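Disulfide bond protein A (Staphylococcus aureus, PDB 3BCI) probably acts as a thiol-disulfide oxidoreductase of the DsbA family, exchanging disulfides with substrate proteins during oxidative folding. Local coordinates at residues 18-23 with 55-60; 24-29 with 149-154; 47-52 with 78-83; 69-74 with 118-123. All blocks are in the same frame, centred on the assembly; numbering follows the deposited sequence. Where two conformers were deposited one is given.

Contact 1. Residues 18-23 with 55-60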
loop_
_atom_site.group_PDB
_atom_site.type_symbol
_atom_site.label_atom_id
_atom_site.label_comp_id
_atom_site.label_asym_id
_atom_site.label_seq_id
_atom_site.Cartn_x
_atom_site.Cartn_y
_atom_site.Cartn_z
ATOM N N TYR A 18 -6.561 -3.348 -3.715
ATOM C CA TYR A 18 -6.130 -4.612 -3.125
ATOM C C TYR A 18 -4.898 -5.089 -3.871
ATOM O O TYR A 18 -4.872 -5.073 -5.101
ATOM C CB TYR A 18 -7.241 -5.658 -3.251
ATOM C CG TYR A 18 -8.437 -5.395 -2.368
ATOM C CD1 TYR A 18 -8.462 -5.841 -1.046
ATOM C CD2 TYR A 18 -9.555 -4.722 -2.861
ATOM C CE1 TYR A 18 -9.575 -5.632 -0.239
ATOM C CE2 TYR A 18 -10.673 -4.503 -2.063
ATOM C CZ TYR A 18 -10.679 -4.964 -0.755
ATOM O OH TYR A 18 -11.798 -4.792 0.024
ATOM N N GLY A 19 -3.874 -5.507 -3.136
ATOM C CA GLY A 19 -2.669 -5.978 -3.788
ATOM C C GLY A 19 -1.617 -6.566 -2.870
ATOM O O GLY A 19 -1.910 -7.030 -1.769
ATOM N N ASP A 20 -0.378 -6.542 -3.341
ATOM C CA ASP A 20 0.761 -7.074 -2.601
ATOM C C ASP A 20 1.988 -6.411 -3.214
ATOM O O ASP A 20 2.072 -6.284 -4.435
ATOM C CB ASP A 20 0.835 -8.598 -2.785
ATOM C CG ASP A 20 1.886 -9.250 -1.898
ATOM O OD1 ASP A 20 3.004 -8.708 -1.795
ATOM O OD2 ASP A 20 1.596 -10.313 -1.311
ATOM N N TYR A 21 2.933 -5.982 -2.381
ATOM C CA TYR A 21 4.135 -5.329 -2.884
ATOM C C TYR A 21 4.976 -6.242 -3.775
ATOM O O TYR A 21 5.797 -5.765 -4.552
ATOM C CB TYR A 21 4.993 -4.813 -1.719
ATOM C CG TYR A 21 4.443 -3.572 -1.063
ATOM C CD1 TYR A 21 4.350 -2.377 -1.772
ATOM C CD2 TYR A 21 3.995 -3.593 0.259
ATOM C CE1 TYR A 21 3.820 -1.235 -1.188
ATOM C CE2 TYR A 21 3.461 -2.449 0.853
ATOM C CZ TYR A 21 3.377 -1.277 0.120
ATOM O OH TYR A 21 2.846 -0.142 0.686
ATOM N N LYS A 22 4.764 -7.550 -3.668
ATOM C CA LYS A 22 5.519 -8.516 -4.467
ATOM C C LYS A 22 4.814 -8.864 -5.771
ATOM O O LYS A 22 5.350 -9.606 -6.596
ATOM C CB LYS A 22 5.723 -9.807 -3.671
ATOM C CG LYS A 22 6.537 -9.633 -2.400
ATOM C CD LYS A 22 6.896 -10.971 -1.759
ATOM C CE LYS A 22 7.944 -11.725 -2.570
ATOM N NZ LYS A 22 8.216 -13.070 -1.982
ATOM N N CYS A 23 3.625 -8.310 -5.947
ATOM C CA CYS A 23 2.853 -8.565 -7.149
ATOM C C CYS A 23 3.231 -7.665 -8.318
ATOM O O CYS A 23 3.142 -6.437 -8.242
ATOM C CB CYS A 23 1.367 -8.437 -6.839
ATOM S SG CYS A 23 0.302 -8.588 -8.256
ATOM N N ALA A 55 -0.753 -9.887 1.240
ATOM C CA ALA A 55 0.470 -10.559 1.701
ATOM C C ALA A 55 0.403 -12.053 1.408
ATOM O O ALA A 55 0.532 -12.874 2.315
ATOM C CB ALA A 55 0.655 -10.333 3.202
ATOM N N PHE A 56 0.224 -12.399 0.139
ATOM C CA PHE A 56 0.079 -13.793 -0.259
ATOM C C PHE A 56 1.197 -14.370 -1.115
ATOM O O PHE A 56 1.135 -15.538 -1.492
ATOM C CB PHE A 56 -1.245 -13.960 -1.014
ATOM C CG PHE A 56 -1.247 -13.325 -2.381
ATOM C CD1 PHE A 56 -1.068 -14.099 -3.526
ATOM C CD2 PHE A 56 -1.410 -11.950 -2.528
ATOM C CE1 PHE A 56 -1.053 -13.513 -4.798
ATOM C CE2 PHE A 56 -1.395 -11.355 -3.793
ATOM C CZ PHE A 56 -1.216 -12.137 -4.930
ATOM N N LEU A 57 2.218 -13.575 -1.421
ATOM C CA LEU A 57 3.299 -14.058 -2.270
ATOM C C LEU A 57 4.607 -14.429 -1.569
ATOM O O LEU A 57 5.688 -14.254 -2.130
ATOM C CB LEU A 57 3.565 -13.029 -3.372
ATOM C CG LEU A 57 2.390 -12.891 -4.350
ATOM C CD1 LEU A 57 2.647 -11.757 -5.332
ATOM C CD2 LEU A 57 2.198 -14.216 -5.098
ATOM N N GLY A 58 4.513 -14.957 -0.355
ATOM C CA GLY A 58 5.720 -15.340 0.360
ATOM C C GLY A 58 5.722 -14.871 1.801
ATOM O O GLY A 58 5.002 -13.941 2.157
ATOM N N LYS A 59 6.549 -15.502 2.630
ATOM C CA LYS A 59 6.623 -15.155 4.043
ATOM C C LYS A 59 7.121 -13.738 4.295
ATOM O O LYS A 59 6.915 -13.196 5.374
ATOM C CB LYS A 59 7.513 -16.156 4.789
ATOM C CG LYS A 59 8.884 -16.333 4.176
ATOM C CD LYS A 59 9.724 -17.383 4.906
ATOM C CE LYS A 59 10.394 -16.838 6.166
ATOM N NZ LYS A 59 9.493 -16.770 7.350
ATOM N N ASP A 60 7.768 -13.136 3.302
ATOM C CA ASP A 60 8.271 -11.780 3.456
ATOM C C ASP A 60 7.221 -10.731 3.080
ATOM O O ASP A 60 7.392 -9.548 3.367
ATOM C CB ASP A 60 9.539 -11.591 2.617
ATOM C CG ASP A 60 9.314 -11.857 1.142
ATOM O OD1 ASP A 60 8.710 -12.899 0.801
ATOM O OD2 ASP A 60 9.757 -11.027 0.322
#
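Asp20 shares its carboxylate between Lys22 N of its own turn and the backbone N-H groups of Phe56 and Leu57. With CG anti to the backbone N (chi1 -172°), the group turns toward the loop 55-60. OD2 accepts from Phe56 N at 2.9 Å, though the bond is bent, and more weakly from Leu57 N; Ser61 OG is a further partner. OD1 takes Lys22 N at 2.8 Å in a nearly straight bond (171°), closing an Asx turn. Aspartate suits the place because its short side chain offers both oxygens to nearby N-H groups.

Lys22 bends at chi3 (71°), and its NZ ends between Leu57 O and Asp60 OD1, each 2.8 Å away. The bond to Asp60 is a salt bridge using the syn lone pair. NZ is also hydrogen-bonded to the backbone oxygens of Glu93 and Lys95.

Leu57 CD1 makes an apolar contact with Cys23 CB at 3.9 Å and packs against the backbone at Cys23 N. At Gly58 a CB would be jammed against Leu57 O and clash with Lys22 NZ. A type I turn from Asp20 to Cys23 leads into helix 24-42, with Cys23 at its N-cap, the usual place of the CxxC pair in the thioredoxin fold.

Contact 2. Residues 24-29 with 149-154; sequences PYCKEL and TTPTAF
Pro151, preceded by a cis peptide bond, faces Cys26 and Leu29 in the cis-proline arrangement of the thioredoxin fold, where the loop entering strand 152-155 sits beside the start of the CxxC helix. In oxidoreductases of this fold such a loop commonly helps to receive substrates, which is consistent with its position here.

The sulfur contacts come first. Cys26 belongs to the Cys23-Cys26 redox pair and is modelled in two conformers; in one of them SG lies 3.6 Å from Pro151 CB and 4.0 Å from Pro151 CD, with Thr150 CB a looser neighbour at 4.4 Å. A proline suits this place, since its ring sets only carbon against the sulfur and its nitrogen carries no hydrogen.

The other contacts are between carbons, apart from Pro151 CG lying 3.8 Å from Tyr25 O. Tyr25 brings its CB, not its ring, to Pro151 CD at 3.5 Å; the phenol leads away from the loop. Leu29, one helical turn further on, extends with CG anti to the backbone N (chi1 -178°). It and Pro151 lie side by side, pointing opposite ways, which brings Leu29 CD1 to 3.8 Å from Pro151 CB.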
loop_
_atom_site.group_PDB
_atom_site.type_symbol
_atom_site.label_atom_id
_atom_site.label_comp_id
_atom_site.label_asym_id
_atom_site.label_seq_id
_atom_site.Cartn_x
_atom_site.Cartn_y
_atom_site.Cartn_z
ATOM N N PRO A 24 3.656 -8.282 -9.428
ATOM C CA PRO A 24 4.062 -7.557 -10.636
ATOM C C PRO A 24 3.014 -6.629 -11.214
ATOM O O PRO A 24 3.327 -5.501 -11.590
ATOM C CB PRO A 24 4.445 -8.677 -11.607
ATOM C CG PRO A 24 4.892 -9.784 -10.691
ATOM C CD PRO A 24 3.847 -9.733 -9.610
ATOM N N TYR A 25 1.774 -7.101 -11.291
ATOM C CA TYR A 25 0.701 -6.282 -11.841
ATOM C C TYR A 25 0.338 -5.131 -10.918
ATOM O O TYR A 25 -0.096 -4.078 -11.368
ATOM C CB TYR A 25 -0.538 -7.140 -12.130
ATOM C CG TYR A 25 -0.396 -8.023 -13.357
ATOM C CD1 TYR A 25 0.781 -8.025 -14.108
ATOM C CD2 TYR A 25 -1.435 -8.860 -13.763
ATOM C CE1 TYR A 25 0.921 -8.836 -15.231
ATOM C CE2 TYR A 25 -1.306 -9.676 -14.884
ATOM C CZ TYR A 25 -0.127 -9.658 -15.614
ATOM O OH TYR A 25 0.000 -10.459 -16.726
ATOM N N CYS A 26 0.519 -5.340 -9.612
ATOM C CA CYS A 26 0.237 -4.297 -8.627
ATOM C C CYS A 26 1.258 -3.168 -8.812
ATOM O O CYS A 26 0.958 -1.991 -8.609
ATOM C CB CYS A 26 0.330 -4.865 -7.206
ATOM S SG CYS A 26 -0.973 -6.027 -6.797
ATOM N N LYS A 27 2.465 -3.541 -9.215
ATOM C CA LYS A 27 3.533 -2.569 -9.448
ATOM C C LYS A 27 3.120 -1.719 -10.654
ATOM O O LYS A 27 3.335 -0.506 -10.682
ATOM C CB LYS A 27 4.844 -3.317 -9.740
ATOM C CG LYS A 27 6.015 -2.461 -10.197
ATOM C CD LYS A 27 7.261 -3.338 -10.373
ATOM C CE LYS A 27 8.466 -2.545 -10.840
ATOM N NZ LYS A 27 8.319 -2.066 -12.243
ATOM N N GLU A 28 2.513 -2.369 -11.643
ATOM C CA GLU A 28 2.043 -1.690 -12.846
ATOM C C GLU A 28 0.953 -0.692 -12.518
ATOM O O GLU A 28 0.940 0.417 -13.050
ATOM C CB GLU A 28 1.493 -2.702 -13.843
ATOM C CG GLU A 28 2.471 -3.122 -14.900
ATOM C CD GLU A 28 1.916 -4.223 -15.782
ATOM O OE1 GLU A 28 0.757 -4.123 -16.217
ATOM O OE2 GLU A 28 2.640 -5.194 -16.051
ATOM N N LEU A 29 0.023 -1.090 -11.656
ATOM C CA LEU A 29 -1.055 -0.189 -11.271
ATOM C C LEU A 29 -0.450 1.050 -10.613
ATOM O O LEU A 29 -0.809 2.181 -10.943
ATOM C CB LEU A 29 -2.019 -0.895 -10.312
ATOM C CG LEU A 29 -3.250 -0.121 -9.816
ATOM C CD1 LEU A 29 -4.305 -1.113 -9.341
ATOM C CD2 LEU A 29 -2.869 0.840 -8.684
ATOM N N THR A 149 -9.027 -11.836 -7.189
ATOM C CA THR A 149 -7.863 -11.391 -7.940
ATOM C C THR A 149 -7.273 -10.057 -7.501
ATOM O O THR A 149 -7.959 -9.201 -6.943
ATOM C CB THR A 149 -8.193 -11.282 -9.437
ATOM O OG1 THR A 149 -9.373 -10.487 -9.607
ATOM C CG2 THR A 149 -8.416 -12.659 -10.036
ATOM N N THR A 150 -5.983 -9.900 -7.765
ATOM C CA THR A 150 -5.265 -8.676 -7.450
ATOM C C THR A 150 -4.391 -8.390 -8.660
ATOM O O THR A 150 -3.899 -9.309 -9.302
ATOM C CB THR A 150 -4.360 -8.842 -6.214
ATOM O OG1 THR A 150 -3.427 -9.902 -6.441
ATOM C CG2 THR A 150 -5.189 -9.156 -4.981
ATOM N N PRO A 151 -4.208 -7.110 -9.001
ATOM C CA PRO A 151 -4.803 -5.989 -8.273
ATOM C C PRO A 151 -6.242 -5.699 -8.693
ATOM O O PRO A 151 -6.627 -5.946 -9.831
ATOM C CB PRO A 151 -3.880 -4.833 -8.632
ATOM C CG PRO A 151 -3.534 -5.145 -10.068
ATOM C CD PRO A 151 -3.245 -6.633 -10.011
ATOM N N THR A 152 -7.034 -5.194 -7.755
ATOM C CA THR A 152 -8.416 -4.819 -8.030
ATOM C C THR A 152 -8.676 -3.560 -7.220
ATOM O O THR A 152 -8.117 -3.388 -6.138
ATOM C CB THR A 152 -9.431 -5.927 -7.628
ATOM O OG1 THR A 152 -9.116 -6.436 -6.325
ATOM C CG2 THR A 152 -9.411 -7.060 -8.646
ATOM N N ALA A 153 -9.503 -2.670 -7.755
ATOM C CA ALA A 153 -9.806 -1.425 -7.068
ATOM C C ALA A 153 -11.298 -1.169 -7.018
ATOM O O ALA A 153 -12.034 -1.563 -7.918
ATOM C CB ALA A 153 -9.090 -0.264 -7.761
ATOM N N PHE A 154 -11.731 -0.514 -5.947
ATOM C CA PHE A 154 -13.132 -0.187 -5.737
ATOM C C PHE A 154 -13.250 1.242 -5.216
ATOM O O PHE A 154 -12.383 1.718 -4.484
ATOM C CB PHE A 154 -13.742 -1.146 -4.706
ATOM C CG PHE A 154 -13.747 -2.585 -5.145
ATOM C CD1 PHE A 154 -14.859 -3.128 -5.778
ATOM C CD2 PHE A 154 -12.635 -3.394 -4.933
ATOM C CE1 PHE A 154 -14.862 -4.464 -6.195
ATOM C CE2 PHE A 154 -12.627 -4.727 -5.345
ATOM C CZ PHE A 154 -13.740 -5.264 -5.976
#

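Contact 3. Residues 47-52 with 78-83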
loop_
_atom_site.group_PDB
_atom_site.type_symbol
_atom_site.label_atom_id
_atom_site.label_comp_id
_atom_site.label_asym_id
_atom_site.label_seq_id
_atom_site.Cartn_x
_atom_site.Cartn_y
_atom_site.Cartn_z
ATOM N N VAL A 47 -10.378 12.343 -1.758
ATOM C CA VAL A 47 -10.847 10.996 -1.445
ATOM C C VAL A 47 -9.985 10.402 -0.349
ATOM O O VAL A 47 -8.935 10.945 -0.009
ATOM C CB VAL A 47 -10.749 10.049 -2.663
ATOM C CG1 VAL A 47 -11.438 10.672 -3.870
ATOM C CG2 VAL A 47 -9.279 9.748 -2.976
ATOM N N GLU A 48 -10.450 9.298 0.216
ATOM C CA GLU A 48 -9.690 8.573 1.222
ATOM C C GLU A 48 -9.113 7.415 0.415
ATOM O O GLU A 48 -9.835 6.774 -0.352
ATOM C CB GLU A 48 -10.607 8.027 2.316
ATOM C CG GLU A 48 -11.329 9.099 3.110
ATOM C CD GLU A 48 -10.452 9.729 4.174
ATOM O OE1 GLU A 48 -9.226 9.847 3.952
ATOM O OE2 GLU A 48 -10.993 10.116 5.230
ATOM N N TYR A 49 -7.815 7.171 0.558
ATOM C CA TYR A 49 -7.167 6.078 -0.155
ATOM C C TYR A 49 -6.772 5.008 0.847
ATOM O O TYR A 49 -6.269 5.317 1.930
ATOM C CB TYR A 49 -5.915 6.575 -0.889
ATOM C CG TYR A 49 -5.034 5.463 -1.420
ATOM C CD1 TYR A 49 -5.477 4.606 -2.434
ATOM C CD2 TYR A 49 -3.762 5.249 -0.891
ATOM C CE1 TYR A 49 -4.664 3.561 -2.903
ATOM C CE2 TYR A 49 -2.950 4.216 -1.347
ATOM C CZ TYR A 49 -3.403 3.379 -2.351
ATOM O OH TYR A 49 -2.583 2.369 -2.803
ATOM N N GLN A 50 -7.023 3.753 0.490
ATOM C CA GLN A 50 -6.666 2.634 1.351
ATOM C C GLN A 50 -6.071 1.510 0.526
ATOM O O GLN A 50 -6.642 1.095 -0.482
ATOM C CB GLN A 50 -7.888 2.106 2.117
ATOM C CG GLN A 50 -7.605 0.809 2.885
ATOM C CD GLN A 50 -8.767 0.358 3.760
ATOM O OE1 GLN A 50 -9.922 0.711 3.517
ATOM N NE2 GLN A 50 -8.464 -0.444 4.777
ATOM N N PHE A 51 -4.910 1.035 0.954
ATOM C CA PHE A 51 -4.236 -0.066 0.279
ATOM C C PHE A 51 -4.398 -1.275 1.189
ATOM O O PHE A 51 -4.026 -1.223 2.366
ATOM C CB PHE A 51 -2.750 0.255 0.086
ATOM C CG PHE A 51 -1.974 -0.840 -0.604
ATOM C CD1 PHE A 51 -2.214 -1.145 -1.937
ATOM C CD2 PHE A 51 -1.009 -1.571 0.088
ATOM C CE1 PHE A 51 -1.505 -2.165 -2.576
ATOM C CE2 PHE A 51 -0.295 -2.591 -0.539
ATOM C CZ PHE A 51 -0.546 -2.889 -1.873
ATOM N N VAL A 52 -4.988 -2.344 0.664
ATOM C CA VAL A 52 -5.182 -3.559 1.451
ATOM C C VAL A 52 -4.239 -4.605 0.877
ATOM O O VAL A 52 -4.420 -5.060 -0.251
ATOM C CB VAL A 52 -6.638 -4.074 1.365
ATOM C CG1 VAL A 52 -6.796 -5.324 2.221
ATOM C CG2 VAL A 52 -7.604 -2.992 1.833
ATOM N N SER A 78 4.238 10.715 4.037
ATOM C CA SER A 78 5.335 10.060 3.322
ATOM C C SER A 78 4.915 8.688 2.795
ATOM O O SER A 78 5.677 8.033 2.091
ATOM C CB SER A 78 6.541 9.855 4.252
ATOM O OG SER A 78 7.025 11.075 4.768
ATOM N N PHE A 79 3.709 8.254 3.144
ATOM C CA PHE A 79 3.224 6.937 2.741
ATOM C C PHE A 79 3.228 6.659 1.237
ATOM O O PHE A 79 3.729 5.618 0.802
ATOM C CB PHE A 79 1.820 6.699 3.304
ATOM C CG PHE A 79 1.253 5.344 2.967
ATOM C CD1 PHE A 79 1.862 4.183 3.433
ATOM C CD2 PHE A 79 0.126 5.230 2.158
ATOM C CE1 PHE A 79 1.357 2.922 3.093
ATOM C CE2 PHE A 79 -0.387 3.982 1.814
ATOM C CZ PHE A 79 0.228 2.824 2.280
ATOM N N LEU A 80 2.674 7.569 0.440
ATOM C CA LEU A 80 2.635 7.352 -1.000
ATOM C C LEU A 80 4.023 7.277 -1.633
ATOM O O LEU A 80 4.229 6.530 -2.591
ATOM C CB LEU A 80 1.774 8.425 -1.679
ATOM C CG LEU A 80 0.288 8.292 -1.311
ATOM C CD1 LEU A 80 -0.525 9.355 -2.042
ATOM C CD2 LEU A 80 -0.215 6.897 -1.680
ATOM N N ASP A 81 4.980 8.038 -1.108
ATOM C CA ASP A 81 6.332 7.981 -1.652
ATOM C C ASP A 81 6.925 6.627 -1.298
ATOM O O ASP A 81 7.612 6.003 -2.106
ATOM C CB ASP A 81 7.231 9.074 -1.062
ATOM C CG ASP A 81 6.862 10.458 -1.540
ATOM O OD1 ASP A 81 6.388 10.600 -2.686
ATOM O OD2 ASP A 81 7.066 11.410 -0.765
ATOM N N PHE A 82 6.663 6.187 -0.071
ATOM C CA PHE A 82 7.168 4.904 0.397
ATOM C C PHE A 82 6.646 3.790 -0.504
ATOM O O PHE A 82 7.394 2.919 -0.944
ATOM C CB PHE A 82 6.702 4.643 1.830
ATOM C CG PHE A 82 7.236 3.364 2.409
ATOM C CD1 PHE A 82 8.566 3.267 2.789
ATOM C CD2 PHE A 82 6.421 2.240 2.519
ATOM C CE1 PHE A 82 9.080 2.071 3.266
ATOM C CE2 PHE A 82 6.924 1.037 2.995
ATOM C CZ PHE A 82 8.258 0.952 3.368
ATOM N N GLN A 83 5.348 3.833 -0.770
ATOM C CA GLN A 83 4.693 2.837 -1.594
ATOM C C GLN A 83 5.293 2.823 -2.998
ATOM O O GLN A 83 5.661 1.768 -3.520
ATOM C CB GLN A 83 3.195 3.144 -1.630
ATOM C CG GLN A 83 2.333 2.050 -2.180
ATOM C CD GLN A 83 0.888 2.203 -1.755
ATOM O OE1 GLN A 83 0.236 3.198 -2.072
ATOM N NE2 GLN A 83 0.382 1.216 -1.022
#
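Tyr49 and Phe51, on an edge strand, 48-53, of the thioredoxin-fold sheet, reach toward Phe79, Leu80 and Gln83 of helix 79-88, one of the helices that the DsbA family inserts into this fold. The strand and helix axes approach to 11.7 Å, and long side chains span that gap.

Tyr49 has CG anti to the backbone N (chi1 168°) and meets Gln83 tip to tip, with OH 3.0 Å from Gln83 OE1, within hydrogen-bonding distance; the ring and amide planes stand 80° apart. Tyr49 CE2 meets Phe79 CE2 edge to edge at 4.1 Å, and the same CE2 touches Leu80 CD2 at 3.8 Å. Tyrosine suits the spot by joining an apolar ring to a polar tip.

Gln83 turns its other end to Phe51. NE2 sits over one face of that ring, 3.2 Å from Phe51 CG and displaced toward the rim, with the amide plane steeply inclined (74°) to the ring. The same nitrogen is hydrogen-bonded to Tyr21 OH.

The buried amide therefore meets a tyrosine hydroxyl at each end. The electron-rich face of Phe51 probably favours the partly positive nitrogen on its side, where Tyr21 OH could accept from it.

Contact 4. Residues 69-74 with 118-123; sequences HAVLMY and NKIIKD
Tyr74 and Ile120 interleave where two helices of the helical part of this DsbA-type protein, 61-74 and 114-125, run roughly antiparallel, their axes 8.9 Å apart at 141°. The closest backbones are at Ala70 and Ile120, where the CA atoms come to 5.3 Å; alanine suits the point because its single methyl leaves room for the branched partner.

Ile120 enters the groove formed by Ala70 CB, Val71 CG2 and Tyr74 CB. Its CG2 lodges against Ala70 CB at 3.7 Å and Val71 CG2 at 4.0 Å, so three methyl groups meet at one spot. Its other branch runs counter to the Tyr74 side chain, with CG1 3.7 Å from Tyr74 CB. Ile107 of helix 100-108 also touches Ile120.

The Tyr74 ring is gripped on both faces. Lys119 CG stands over its centre at 4.0 Å, only 5° from the ring normal, a CH-pi contact, while Met73 CG covers the opposite face toward the rim. The long aliphatic part of lysine suits a role as lid.

Asp123 comes to the ring's edge and crosses Tyr74 at about a right angle; Tyr74 OH donates to OD2 at 2.7 Å from above the carboxylate plane, and OD1 pairs with Ser131 OG. Lys119 bends at chi3 (57°), placing CE beside Tyr74 CD1. Beyond it, NZ donates to a water at 2.9 Å that in turn donates to Tyr74 O.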
loop_
_atom_site.group_PDB
_atom_site.type_symbol
_atom_site.label_atom_id
_atom_site.label_comp_id
_atom_site.label_asym_id
_atom_site.label_seq_id
_atom_site.Cartn_x
_atom_site.Cartn_y
_atom_site.Cartn_z
ATOM N N HIS A 69 2.499 -0.370 6.836
ATOM C CA HIS A 69 1.492 0.135 7.767
ATOM C C HIS A 69 2.108 1.016 8.853
ATOM O O HIS A 69 1.470 1.954 9.334
ATOM C CB HIS A 69 0.716 -1.026 8.396
ATOM C CG HIS A 69 -0.433 -1.498 7.559
ATOM N ND1 HIS A 69 -1.598 -0.776 7.423
ATOM C CD2 HIS A 69 -0.575 -2.593 6.773
ATOM C CE1 HIS A 69 -2.410 -1.403 6.591
ATOM N NE2 HIS A 69 -1.812 -2.509 6.181
ATOM N N ALA A 70 3.345 0.719 9.239
ATOM C CA ALA A 70 4.021 1.527 10.251
ATOM C C ALA A 70 4.255 2.925 9.670
ATOM O O ALA A 70 4.011 3.933 10.333
ATOM C CB ALA A 70 5.357 0.879 10.653
ATOM N N VAL A 71 4.719 2.979 8.424
ATOM C CA VAL A 71 4.958 4.257 7.760
ATOM C C VAL A 71 3.662 5.060 7.663
ATOM O O VAL A 71 3.638 6.260 7.953
ATOM C CB VAL A 71 5.527 4.052 6.331
ATOM C CG1 VAL A 71 5.575 5.384 5.581
ATOM C CG2 VAL A 71 6.924 3.450 6.413
ATOM N N LEU A 72 2.586 4.396 7.255
ATOM C CA LEU A 72 1.293 5.049 7.115
ATOM C C LEU A 72 0.806 5.691 8.419
ATOM O O LEU A 72 0.365 6.842 8.430
ATOM C CB LEU A 72 0.247 4.039 6.626
ATOM C CG LEU A 72 -1.206 4.528 6.634
ATOM C CD1 LEU A 72 -1.347 5.715 5.685
ATOM C CD2 LEU A 72 -2.145 3.392 6.228
ATOM N N MET A 73 0.889 4.954 9.521
ATOM C CA MET A 73 0.407 5.483 10.793
ATOM C C MET A 73 1.279 6.535 11.463
ATOM O O MET A 73 0.761 7.382 12.182
ATOM C CB MET A 73 0.147 4.342 11.783
ATOM C CG MET A 73 1.356 3.500 12.105
ATOM S SD MET A 73 0.961 2.203 13.308
ATOM C CE MET A 73 -0.312 1.325 12.428
ATOM N N TYR A 74 2.591 6.492 11.233
ATOM C CA TYR A 74 3.498 7.454 11.857
ATOM C C TYR A 74 4.009 8.563 10.939
ATOM O O TYR A 74 4.485 9.594 11.411
ATOM C CB TYR A 74 4.689 6.721 12.475
ATOM C CG TYR A 74 4.301 5.784 13.591
ATOM C CD1 TYR A 74 3.544 6.236 14.669
ATOM C CD2 TYR A 74 4.698 4.447 13.579
ATOM C CE1 TYR A 74 3.190 5.385 15.710
ATOM C CE2 TYR A 74 4.352 3.585 14.617
ATOM C CZ TYR A 74 3.598 4.064 15.679
ATOM O OH TYR A 74 3.264 3.225 16.717
ATOM N N ASN A 118 13.093 5.877 13.821
ATOM C CA ASN A 118 13.322 4.798 14.783
ATOM C C ASN A 118 12.011 4.191 15.256
ATOM O O ASN A 118 11.911 2.978 15.443
ATOM C CB ASN A 118 14.103 5.300 16.008
ATOM C CG ASN A 118 15.521 5.703 15.670
ATOM O OD1 ASN A 118 16.088 5.231 14.688
ATOM N ND2 ASN A 118 16.110 6.565 16.491
ATOM N N LYS A 119 11.013 5.043 15.455
ATOM C CA LYS A 119 9.696 4.606 15.919
ATOM C C LYS A 119 9.023 3.655 14.926
ATOM O O LYS A 119 8.426 2.651 15.314
ATOM C CB LYS A 119 8.814 5.834 16.159
ATOM C CG LYS A 119 7.402 5.535 16.626
ATOM C CD LYS A 119 6.669 6.827 16.972
ATOM C CE LYS A 119 6.637 7.790 15.789
ATOM N NZ LYS A 119 6.009 9.092 16.150
ATOM N N ILE A 120 9.127 3.977 13.641
ATOM C CA ILE A 120 8.542 3.155 12.585
ATOM C C ILE A 120 9.242 1.803 12.486
ATOM O O ILE A 120 8.591 0.756 12.415
ATOM C CB ILE A 120 8.648 3.876 11.224
ATOM C CG1 ILE A 120 7.709 5.088 11.214
ATOM C CG2 ILE A 120 8.344 2.905 10.079
ATOM C CD1 ILE A 120 7.907 6.015 10.020
ATOM N N ILE A 121 10.572 1.840 12.482
ATOM C CA ILE A 121 11.399 0.643 12.376
ATOM C C ILE A 121 11.144 -0.325 13.528
ATOM O O ILE A 121 11.039 -1.532 13.322
ATOM C CB ILE A 121 12.900 1.039 12.321
ATOM C CG1 ILE A 121 13.176 1.795 11.018
ATOM C CG2 ILE A 121 13.787 -0.181 12.397
ATOM C CD1 ILE A 121 14.623 2.252 10.853
ATOM N N LYS A 122 11.023 0.201 14.741
ATOM C CA LYS A 122 10.772 -0.657 15.892
ATOM C C LYS A 122 9.334 -1.191 15.903
ATOM O O LYS A 122 9.090 -2.339 16.268
ATOM C CB LYS A 122 11.064 0.115 17.183
ATOM C CG LYS A 122 10.938 -0.707 18.468
ATOM C CD LYS A 122 9.538 -0.649 19.045
ATOM C CE LYS A 122 9.484 -1.313 20.411
ATOM N NZ LYS A 122 8.136 -1.204 21.030
ATOM N N ASP A 123 8.381 -0.366 15.481
ATOM C CA ASP A 123 6.984 -0.783 15.486
ATOM C C ASP A 123 6.669 -1.970 14.573
ATOM O O ASP A 123 6.016 -2.917 15.002
ATOM C CB ASP A 123 6.080 0.407 15.135
ATOM C CG ASP A 123 4.611 0.152 15.476
ATOM O OD1 ASP A 123 3.929 -0.592 14.739
ATOM O OD2 ASP A 123 4.141 0.696 16.496
HETATM O O HOH W 1 4.320 10.178 14.042
#

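Overall arrangement
Contacts 1 and 2 hold the two cysteines of the CxxC site, one each, with centres 11 Å apart. They also meet directly: in the conformer given, Cys26 SG lies 3.5 Å from Gly19 CA, and strands 14-19 and 152-155 are sheet neighbours, with Tyr18 N 2.9 Å from Thr152 O. Contact 3 joins that sheet to the helical part and links to contact 1 through Tyr21 OH and Gln83 NE2, 3.3 Å apart. Contact 4 lies further out in the helical part and touches contact 3 where Leu72 CB packs against Phe79 CD1 at 3.6 Å. It is remote from the cis-proline loop, its centre about 24 Å from that of contact 2.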